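Local coordinates for SusD family protein (Bacteroides uniformis, PDB 7KV1) that probably binds beta-glucans at the bacterial cell surface as a SusD-like component of a gut glycan-uptake system, at residues G309-T314 with L397-N401; N69-D74 with L109-W113; D324-S328 with R382-F388. All coordinates share one frame; numbering follows the deposited sequence.

Overall arrangement
Contacts 1 and 2 are buried; contact 3 lies farther from the chain centre and is partly buried. Contact 1 (309-314 with 397-401) closes a long loop in which contact 3 (324-328 with 382-388) is nested, and segments 382-388 and 397-401 share the loop between strands 376-378 and 403-407; Tyr399 meets Trp327, Pro383 and Phe388. Contact 2 (69-74 with 109-113) joins two helix starts earlier in the chain and reaches contact 1 through Leu312, which packs on Ala70, Asn72 and Ile73. Chemistry follows place: backbone pairing and an aromatic face in contact 1, leucine methyls against an acid group in contact 2, a salt bridge, hydrogen bonds to an aspartate and proline-on-indole packing between loops in contact 3.

Contact 1: residues G309-T314 with L397-N401; sequences GTVLPT and LNYNN
Thr310 and Tyr399 form a single antiparallel bridge as a hydrogen-bonded pair: Thr310 N donates to Tyr399 O and Tyr399 N returns a bond to Thr310 O, each 2.9 Å long. Weaker CA-H...O contacts widen this backbone seam, among them Val311 CA on Leu397 O (3.5 Å, nearly straight at 168°). One more polar bond comes from a side chain. Thr314 OG1 donates to Leu397 O (2.8 Å), meeting it well to the side of the C=O direction, and also accepts a hydrogen bond from a water that is bonded to Tyr399 OH as well. Its chi1 of -65° turns OG1 away from its own carbonyl carbon and toward the 397-401 chain. The Tyr399 ring carries the remaining packing. Pro313 CB sits over one face, 3.9 Å from the ring centroid and offset toward the rim, in a CH-pi contact, while Thr314 OG1 lies in the ring plane at the edge, 3.4 Å from CE1 of Tyr399. Thr310 OG1 accepts from Leu312 N (3.0 Å), capping the turn into the helix, and is hydrogen-bonded to Asp62. Beyond the seam, Tyr399 stacks on Phe388 and its hydroxyl is hydrogen-bonded to Trp327 NE1. The contact thus fastens the start of helix 312-315 to the loop that runs from strand 376-378 into strand 403-407.

Contact 2: residues N69-D74 with L109-W113; sequences NALNID and LGSLW
Asp74 packs its acid group against the methyls of Leu109 and Leu112. Leu112 comes from the opposite direction and sets both ends of its fork against one oxygen: OD2 of Asp74 lies 3.4 Å from Leu112 CD1 and 3.5 Å from its CD2. The Leu112 chi1 of -140° is well off a staggered value, and with it the fork faces the acid. Leu109 instead slides antiparallel along Asp74. Its CD1 rests on Asp74 CG at 3.8 Å, and its CD2 lies 3.8 Å from Asp74 OD1. Asn69 holds the acid from within its own segment. With CG anti to the backbone N (chi1 -170°), Asn69 reaches over the helix start, and its ND2 donates to Asp74 OD2 (2.8 Å) toward the syn lone pair, N-H...O angle 151°, the oxygen somewhat out of the Asn69 amide plane. The same ND2 passes Leu112 CD1 at 3.9 Å, crossing that side chain at about a right angle, while Leu71 CD2 touches the same methyl from another direction. The buried acid group is thus held by one amide bond and flanked by leucine methyls. This is packing of helix starts within a TPR-clan family region: Ala70 and Leu109 are the N-cap residues of helices 71-76 and 110-129. Met158 and Tyr162 of helix 138-162 pack against it, as does Trp95 of helix 93-99.

Contact 3: residues D324-S328 with R382-F388; sequences DDGWS and RPYDKNF
Asp324 and Arg382 meet in a salt bridge beside a type I beta turn, in which Asp325 and Gly326 are the corner residues, within the SusD-family part of the chain. Arg382 NH1 donates to Asp324 OD2 (3.0 Å) on its syn lone pair and close to the guanidinium plane, while NH2 adds only weak, longer bonds; carboxylate and guanidinium are nearly coplanar, 28° apart. Trp327 lays one face of its indole on Pro383, whose CG stands over the middle of the six-membered ring, 3.5 Å from its centroid, in a CH-pi contact. On the other flank of the turn, Asp385 answers with both oxygens: OD1 takes Ser328 N (3.1 Å) in an almost straight bond, and OD2 takes Ser328 OG (2.7 Å) from above the carboxylate plane. The backbones join where Asp385 N donates to Gly326 O (2.7 Å).

A second shell fixes these groups. Arg382, bent at chi2 and at chi3 (-74°), curls back so that its NE/NH2 edge grips Pro383 O, NH2 (2.9 Å) nearly in line with the C=O and NE from above the carbonyl plane. Tyr384 CE1 lies over the guanidinium centre, and Trp359 of strand 358-360 adds a cation-pi contact, which would probably steady the charge. Asp324 OD1 also accepts a weak bond from Trp327 N, tying the acid to its own turn. The Gly326 carbonyl has a further donor: a water 2.6 Å from Gly326 O, which in turn accepts from Lys386 N.

Contact 1: residues G309-T314 with L397-N401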
loop_
_atom_site.group_PDB
_atom_site.type_symbol
_atom_site.label_atom_id
_atom_site.label_comp_id
_atom_site.label_asym_id
_atom_site.label_seq_id
_atom_site.Cartn_x
_atom_site.Cartn_y
_atom_site.Cartn_z
ATOM N N GLY A 309 -4.153 15.421 -10.174
ATOM C CA GLY A 309 -3.044 15.053 -9.271
ATOM C C GLY A 309 -3.553 14.488 -7.952
ATOM O O GLY A 309 -4.716 14.099 -7.886
ATOM N N THR A 310 -2.716 14.457 -6.920
ATOM C CA THR A 310 -3.062 13.836 -5.617
ATOM C C THR A 310 -3.073 14.925 -4.557
ATOM O O THR A 310 -2.244 15.848 -4.663
ATOM C CB THR A 310 -2.078 12.730 -5.201
ATOM O OG1 THR A 310 -2.362 12.414 -3.837
ATOM C CG2 THR A 310 -0.623 13.130 -5.327
ATOM N N VAL A 311 -3.956 14.795 -3.569
ATOM C CA VAL A 311 -4.085 15.754 -2.436
ATOM C C VAL A 311 -3.087 15.374 -1.334
ATOM O O VAL A 311 -2.964 16.115 -0.328
ATOM C CB VAL A 311 -5.540 15.758 -1.918
ATOM C CG1 VAL A 311 -5.931 14.449 -1.250
ATOM C CG2 VAL A 311 -5.808 16.902 -0.975
ATOM N N LEU A 312 -2.415 14.233 -1.481
ATOM C CA LEU A 312 -1.698 13.634 -0.336
ATOM C C LEU A 312 -0.742 14.667 0.260
ATOM O O LEU A 312 -0.684 14.828 1.477
ATOM C CB LEU A 312 -0.980 12.356 -0.776
ATOM C CG LEU A 312 0.081 11.876 0.206
ATOM C CD1 LEU A 312 -0.544 11.516 1.550
ATOM C CD2 LEU A 312 0.812 10.678 -0.372
ATOM N N PRO A 313 0.079 15.383 -0.532
ATOM C CA PRO A 313 1.019 16.347 0.050
ATOM C C PRO A 313 0.327 17.479 0.835
ATOM O O PRO A 313 0.874 17.951 1.836
ATOM C CB PRO A 313 1.830 16.844 -1.173
ATOM C CG PRO A 313 1.684 15.735 -2.174
ATOM C CD PRO A 313 0.274 15.210 -1.975
ATOM N N THR A 314 -0.919 17.802 0.484
ATOM C CA THR A 314 -1.711 18.776 1.265
ATOM C C THR A 314 -2.063 18.153 2.611
ATOM O O THR A 314 -1.937 18.853 3.617
ATOM C CB THR A 314 -2.977 19.228 0.538
ATOM O OG1 THR A 314 -2.538 19.940 -0.623
ATOM C CG2 THR A 314 -3.872 20.066 1.433
ATOM N N LEU A 397 -4.521 22.451 -4.108
ATOM C CA LEU A 397 -4.480 21.286 -3.179
ATOM C C LEU A 397 -3.779 20.090 -3.845
ATOM O O LEU A 397 -3.445 19.144 -3.112
ATOM C CB LEU A 397 -5.914 20.907 -2.783
ATOM C CG LEU A 397 -6.471 21.533 -1.498
ATOM C CD1 LEU A 397 -6.051 22.982 -1.329
ATOM C CD2 LEU A 397 -7.981 21.403 -1.452
ATOM N N ASN A 398 -3.582 20.092 -5.167
ATOM C CA ASN A 398 -3.127 18.866 -5.878
ATOM C C ASN A 398 -1.697 18.996 -6.407
ATOM O O ASN A 398 -1.292 20.084 -6.854
ATOM C CB ASN A 398 -4.089 18.430 -6.973
ATOM C CG ASN A 398 -5.434 18.078 -6.380
ATOM O OD1 ASN A 398 -5.710 16.912 -6.098
ATOM N ND2 ASN A 398 -6.247 19.094 -6.118
ATOM N N TYR A 399 -0.980 17.866 -6.364
ATOM C CA TYR A 399 0.464 17.741 -6.663
ATOM C C TYR A 399 0.626 16.577 -7.629
ATOM O O TYR A 399 -0.336 15.807 -7.796
ATOM C CB TYR A 399 1.240 17.561 -5.354
ATOM C CG TYR A 399 1.218 18.758 -4.449
ATOM C CD1 TYR A 399 0.204 18.934 -3.523
ATOM C CD2 TYR A 399 2.207 19.717 -4.520
ATOM C CE1 TYR A 399 0.168 20.039 -2.700
ATOM C CE2 TYR A 399 2.213 20.819 -3.681
ATOM C CZ TYR A 399 1.189 20.967 -2.764
ATOM O OH TYR A 399 1.119 22.040 -1.961
ATOM N N ASN A 400 1.793 16.429 -8.243
ATOM C CA ASN A 400 1.983 15.430 -9.330
ATOM C C ASN A 400 2.615 14.138 -8.800
ATOM O O ASN A 400 2.947 13.262 -9.633
ATOM C CB ASN A 400 2.851 15.990 -10.469
ATOM C CG ASN A 400 4.247 16.332 -10.006
ATOM O OD1 ASN A 400 4.646 15.974 -8.897
ATOM N ND2 ASN A 400 4.984 17.064 -10.824
ATOM N N ASN A 401 2.847 14.018 -7.496
ATOM C CA ASN A 401 3.601 12.850 -6.955
ATOM C C ASN A 401 2.866 11.550 -7.285
ATOM O O ASN A 401 1.764 11.334 -6.718
ATOM C CB ASN A 401 3.774 12.909 -5.440
ATOM C CG ASN A 401 4.493 14.164 -5.011
ATOM O OD1 ASN A 401 3.923 15.248 -5.109
ATOM N ND2 ASN A 401 5.717 14.025 -4.513
HETATM O O HOH W 1 -1.161 22.410 -0.554
#

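Contact 2: residues N69-D74 with L109-W113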
loop_
_atom_site.group_PDB
_atom_site.type_symbol
_atom_site.label_atom_id
_atom_site.label_comp_id
_atom_site.label_asym_id
_atom_site.label_seq_id
_atom_site.Cartn_x
_atom_site.Cartn_y
_atom_site.Cartn_z
ATOM N N ASN A 69 -8.656 11.283 1.052
ATOM C CA ASN A 69 -8.110 10.028 1.628
ATOM C C ASN A 69 -6.844 9.638 0.853
ATOM O O ASN A 69 -6.585 10.259 -0.197
ATOM C CB ASN A 69 -9.173 8.935 1.606
ATOM C CG ASN A 69 -8.747 7.725 2.409
ATOM O OD1 ASN A 69 -7.962 7.847 3.353
ATOM N ND2 ASN A 69 -9.242 6.558 2.037
ATOM N N ALA A 70 -6.070 8.671 1.361
ATOM C CA ALA A 70 -4.840 8.178 0.709
ATOM C C ALA A 70 -4.563 6.756 1.200
ATOM O O ALA A 70 -4.760 6.479 2.393
ATOM C CB ALA A 70 -3.694 9.110 1.001
ATOM N N LEU A 71 -4.112 5.893 0.306
ATOM C CA LEU A 71 -3.881 4.457 0.620
ATOM C C LEU A 71 -2.757 4.344 1.659
ATOM O O LEU A 71 -2.810 3.388 2.467
ATOM C CB LEU A 71 -3.535 3.710 -0.673
ATOM C CG LEU A 71 -4.693 3.606 -1.674
ATOM C CD1 LEU A 71 -4.257 2.911 -2.948
ATOM C CD2 LEU A 71 -5.873 2.867 -1.056
ATOM N N ASN A 72 -1.728 5.204 1.611
ATOM C CA ASN A 72 -0.603 5.087 2.577
ATOM C C ASN A 72 -1.098 5.556 3.947
ATOM O O ASN A 72 -0.690 4.923 4.944
ATOM C CB ASN A 72 0.702 5.756 2.113
ATOM C CG ASN A 72 0.601 7.253 1.892
ATOM O OD1 ASN A 72 -0.458 7.764 1.501
ATOM N ND2 ASN A 72 1.709 7.972 2.110
ATOM N N ILE A 73 -1.959 6.588 4.025
ATOM C CA ILE A 73 -2.560 7.013 5.317
ATOM C C ILE A 73 -3.323 5.802 5.881
ATOM O O ILE A 73 -3.106 5.454 7.051
ATOM C CB ILE A 73 -3.443 8.277 5.192
ATOM C CG1 ILE A 73 -2.607 9.503 4.807
ATOM C CG2 ILE A 73 -4.212 8.494 6.472
ATOM C CD1 ILE A 73 -3.429 10.714 4.457
ATOM N N ASP A 74 -4.170 5.179 5.073
ATOM C CA ASP A 74 -5.034 4.052 5.527
ATOM C C ASP A 74 -4.134 2.908 6.022
ATOM O O ASP A 74 -4.460 2.292 7.070
ATOM C CB ASP A 74 -5.991 3.614 4.417
ATOM C CG ASP A 74 -7.028 4.652 3.995
ATOM O OD1 ASP A 74 -7.163 5.706 4.686
ATOM O OD2 ASP A 74 -7.711 4.399 2.994
ATOM N N LEU A 109 -13.514 3.014 7.279
ATOM C CA LEU A 109 -13.067 3.396 5.913
ATOM C C LEU A 109 -14.120 2.976 4.870
ATOM O O LEU A 109 -13.787 2.294 3.906
ATOM C CB LEU A 109 -11.703 2.757 5.699
ATOM C CG LEU A 109 -10.586 3.302 6.585
ATOM C CD1 LEU A 109 -9.283 2.616 6.276
ATOM C CD2 LEU A 109 -10.422 4.805 6.411
ATOM N N GLY A 110 -15.357 3.431 5.031
ATOM C CA GLY A 110 -16.472 3.109 4.114
ATOM C C GLY A 110 -16.168 3.464 2.672
ATOM O O GLY A 110 -16.584 2.720 1.766
ATOM N N SER A 111 -15.465 4.575 2.436
ATOM C CA SER A 111 -15.162 5.062 1.069
ATOM C C SER A 111 -14.284 4.043 0.330
ATOM O O SER A 111 -14.475 3.856 -0.887
ATOM C CB SER A 111 -14.538 6.449 1.105
ATOM O OG SER A 111 -13.292 6.365 1.736
ATOM N N LEU A 112 -13.385 3.360 1.042
ATOM C CA LEU A 112 -12.466 2.365 0.444
ATOM C C LEU A 112 -13.293 1.189 -0.073
ATOM O O LEU A 112 -13.004 0.702 -1.177
ATOM C CB LEU A 112 -11.448 1.931 1.511
ATOM C CG LEU A 112 -10.020 1.754 1.051
ATOM C CD1 LEU A 112 -9.511 3.038 0.399
ATOM C CD2 LEU A 112 -9.127 1.327 2.214
ATOM N N TRP A 113 -14.321 0.789 0.669
ATOM C CA TRP A 113 -15.299 -0.242 0.246
ATOM C C TRP A 113 -15.978 0.185 -1.068
ATOM O O TRP A 113 -15.947 -0.578 -2.035
ATOM C CB TRP A 113 -16.285 -0.496 1.384
ATOM C CG TRP A 113 -17.401 -1.470 1.115
ATOM C CD1 TRP A 113 -18.476 -1.297 0.293
ATOM C CD2 TRP A 113 -17.653 -2.687 1.844
ATOM N NE1 TRP A 113 -19.362 -2.336 0.436
ATOM C CE2 TRP A 113 -18.863 -3.215 1.362
ATOM C CE3 TRP A 113 -16.948 -3.378 2.836
ATOM C CZ2 TRP A 113 -19.383 -4.411 1.830
ATOM C CZ3 TRP A 113 -17.464 -4.566 3.297
ATOM C CH2 TRP A 113 -18.667 -5.064 2.801
#

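Contact 3: residues D324-S328 with R382-F388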
loop_
_atom_site.group_PDB
_atom_site.type_symbol
_atom_site.label_atom_id
_atom_site.label_comp_id
_atom_site.label_asym_id
_atom_site.label_seq_id
_atom_site.Cartn_x
_atom_site.Cartn_y
_atom_site.Cartn_z
ATOM N N ASP A 324 9.500 27.619 2.805
ATOM C CA ASP A 324 10.943 27.250 2.716
ATOM C C ASP A 324 11.320 27.381 1.238
ATOM O O ASP A 324 10.466 27.868 0.476
ATOM C CB ASP A 324 11.230 25.886 3.379
ATOM C CG ASP A 324 10.605 24.652 2.735
ATOM O OD1 ASP A 324 9.938 24.800 1.673
ATOM O OD2 ASP A 324 10.823 23.520 3.290
ATOM N N ASP A 325 12.513 26.953 0.820
ATOM C CA ASP A 325 12.999 27.215 -0.566
ATOM C C ASP A 325 12.054 26.567 -1.593
ATOM O O ASP A 325 11.809 27.184 -2.643
ATOM C CB ASP A 325 14.446 26.744 -0.752
ATOM C CG ASP A 325 15.449 27.427 0.171
ATOM O OD1 ASP A 325 15.065 28.425 0.823
ATOM O OD2 ASP A 325 16.618 26.958 0.233
ATOM N N GLY A 326 11.534 25.368 -1.304
ATOM C CA GLY A 326 10.782 24.541 -2.268
ATOM C C GLY A 326 9.275 24.701 -2.164
ATOM O O GLY A 326 8.576 24.283 -3.115
ATOM N N TRP A 327 8.769 25.277 -1.071
ATOM C CA TRP A 327 7.300 25.418 -0.865
ATOM C C TRP A 327 6.972 26.791 -0.283
ATOM O O TRP A 327 7.412 27.084 0.837
ATOM C CB TRP A 327 6.787 24.279 0.022
ATOM C CG TRP A 327 5.305 24.056 0.011
ATOM C CD1 TRP A 327 4.466 23.998 -1.063
ATOM C CD2 TRP A 327 4.503 23.752 1.162
ATOM N NE1 TRP A 327 3.186 23.730 -0.649
ATOM C CE2 TRP A 327 3.185 23.576 0.711
ATOM C CE3 TRP A 327 4.773 23.660 2.531
ATOM C CZ2 TRP A 327 2.159 23.259 1.578
ATOM C CZ3 TRP A 327 3.751 23.357 3.389
ATOM C CH2 TRP A 327 2.467 23.154 2.912
ATOM N N SER A 328 6.166 27.567 -1.014
ATOM C CA SER A 328 5.844 28.986 -0.695
ATOM C C SER A 328 4.869 29.100 0.481
ATOM O O SER A 328 3.979 28.206 0.657
ATOM C CB SER A 328 5.284 29.675 -1.905
ATOM O OG SER A 328 6.246 29.671 -2.944
ATOM N N ARG A 382 6.305 15.000 0.522
ATOM C CA ARG A 382 6.133 16.381 1.003
ATOM C C ARG A 382 5.771 17.280 -0.181
ATOM O O ARG A 382 6.072 16.993 -1.344
ATOM C CB ARG A 382 7.353 16.868 1.784
ATOM C CG ARG A 382 8.608 17.052 0.946
ATOM C CD ARG A 382 9.418 18.168 1.548
ATOM N NE ARG A 382 8.801 19.447 1.274
ATOM C CZ ARG A 382 9.303 20.622 1.632
ATOM N NH1 ARG A 382 10.427 20.709 2.315
ATOM N NH2 ARG A 382 8.645 21.718 1.323
ATOM N N PRO A 383 5.022 18.370 0.081
ATOM C CA PRO A 383 4.650 19.307 -0.973
ATOM C C PRO A 383 5.866 20.154 -1.377
ATOM O O PRO A 383 6.642 20.541 -0.487
ATOM C CB PRO A 383 3.556 20.179 -0.347
ATOM C CG PRO A 383 3.894 20.143 1.136
ATOM C CD PRO A 383 4.469 18.758 1.384
ATOM N N TYR A 384 5.963 20.399 -2.681
ATOM C CA TYR A 384 6.886 21.349 -3.359
ATOM C C TYR A 384 6.120 22.167 -4.399
ATOM O O TYR A 384 5.354 21.550 -5.150
ATOM C CB TYR A 384 7.988 20.586 -4.096
ATOM C CG TYR A 384 9.047 20.038 -3.182
ATOM C CD1 TYR A 384 9.857 20.893 -2.464
ATOM C CD2 TYR A 384 9.206 18.680 -2.999
ATOM C CE1 TYR A 384 10.829 20.414 -1.609
ATOM C CE2 TYR A 384 10.179 18.183 -2.153
ATOM C CZ TYR A 384 10.981 19.049 -1.456
ATOM O OH TYR A 384 11.921 18.591 -0.606
ATOM N N ASP A 385 6.398 23.475 -4.529
ATOM C CA ASP A 385 5.751 24.336 -5.572
ATOM C C ASP A 385 5.931 23.703 -6.957
ATOM O O ASP A 385 4.948 23.580 -7.696
ATOM C CB ASP A 385 6.294 25.771 -5.593
ATOM C CG ASP A 385 6.058 26.522 -4.300
ATOM O OD1 ASP A 385 5.034 26.280 -3.643
ATOM O OD2 ASP A 385 6.928 27.305 -3.934
ATOM N N LYS A 386 7.134 23.258 -7.287
ATOM C CA LYS A 386 7.427 22.681 -8.625
ATOM C C LYS A 386 6.505 21.490 -8.941
ATOM O O LYS A 386 6.450 21.143 -10.113
ATOM C CB LYS A 386 8.900 22.270 -8.693
ATOM C CG LYS A 386 9.299 21.163 -7.728
ATOM C CD LYS A 386 10.695 20.634 -7.962
ATOM C CE LYS A 386 10.868 19.206 -7.501
ATOM N NZ LYS A 386 10.141 18.290 -8.407
ATOM N N ASN A 387 5.813 20.887 -7.953
ATOM C CA ASN A 387 5.003 19.649 -8.131
ATOM C C ASN A 387 3.490 19.956 -8.203
ATOM O O ASN A 387 2.716 18.999 -8.344
ATOM C CB ASN A 387 5.283 18.639 -7.004
ATOM C CG ASN A 387 6.668 18.020 -7.036
ATOM O OD1 ASN A 387 7.287 17.880 -8.090
ATOM N ND2 ASN A 387 7.176 17.645 -5.876
ATOM N N PHE A 388 3.057 21.225 -8.162
ATOM C CA PHE A 388 1.617 21.614 -8.242
ATOM C C PHE A 388 0.981 21.260 -9.590
ATOM O O PHE A 388 1.562 21.666 -10.603
ATOM C CB PHE A 388 1.446 23.124 -8.164
ATOM C CG PHE A 388 1.465 23.710 -6.784
ATOM C CD1 PHE A 388 0.660 23.189 -5.784
ATOM C CD2 PHE A 388 2.205 24.854 -6.519
ATOM C CE1 PHE A 388 0.643 23.767 -4.528
ATOM C CE2 PHE A 388 2.188 25.429 -5.259
ATOM C CZ PHE A 388 1.408 24.882 -4.270
HETATM O O HOH W 2 9.567 23.779 -5.430
#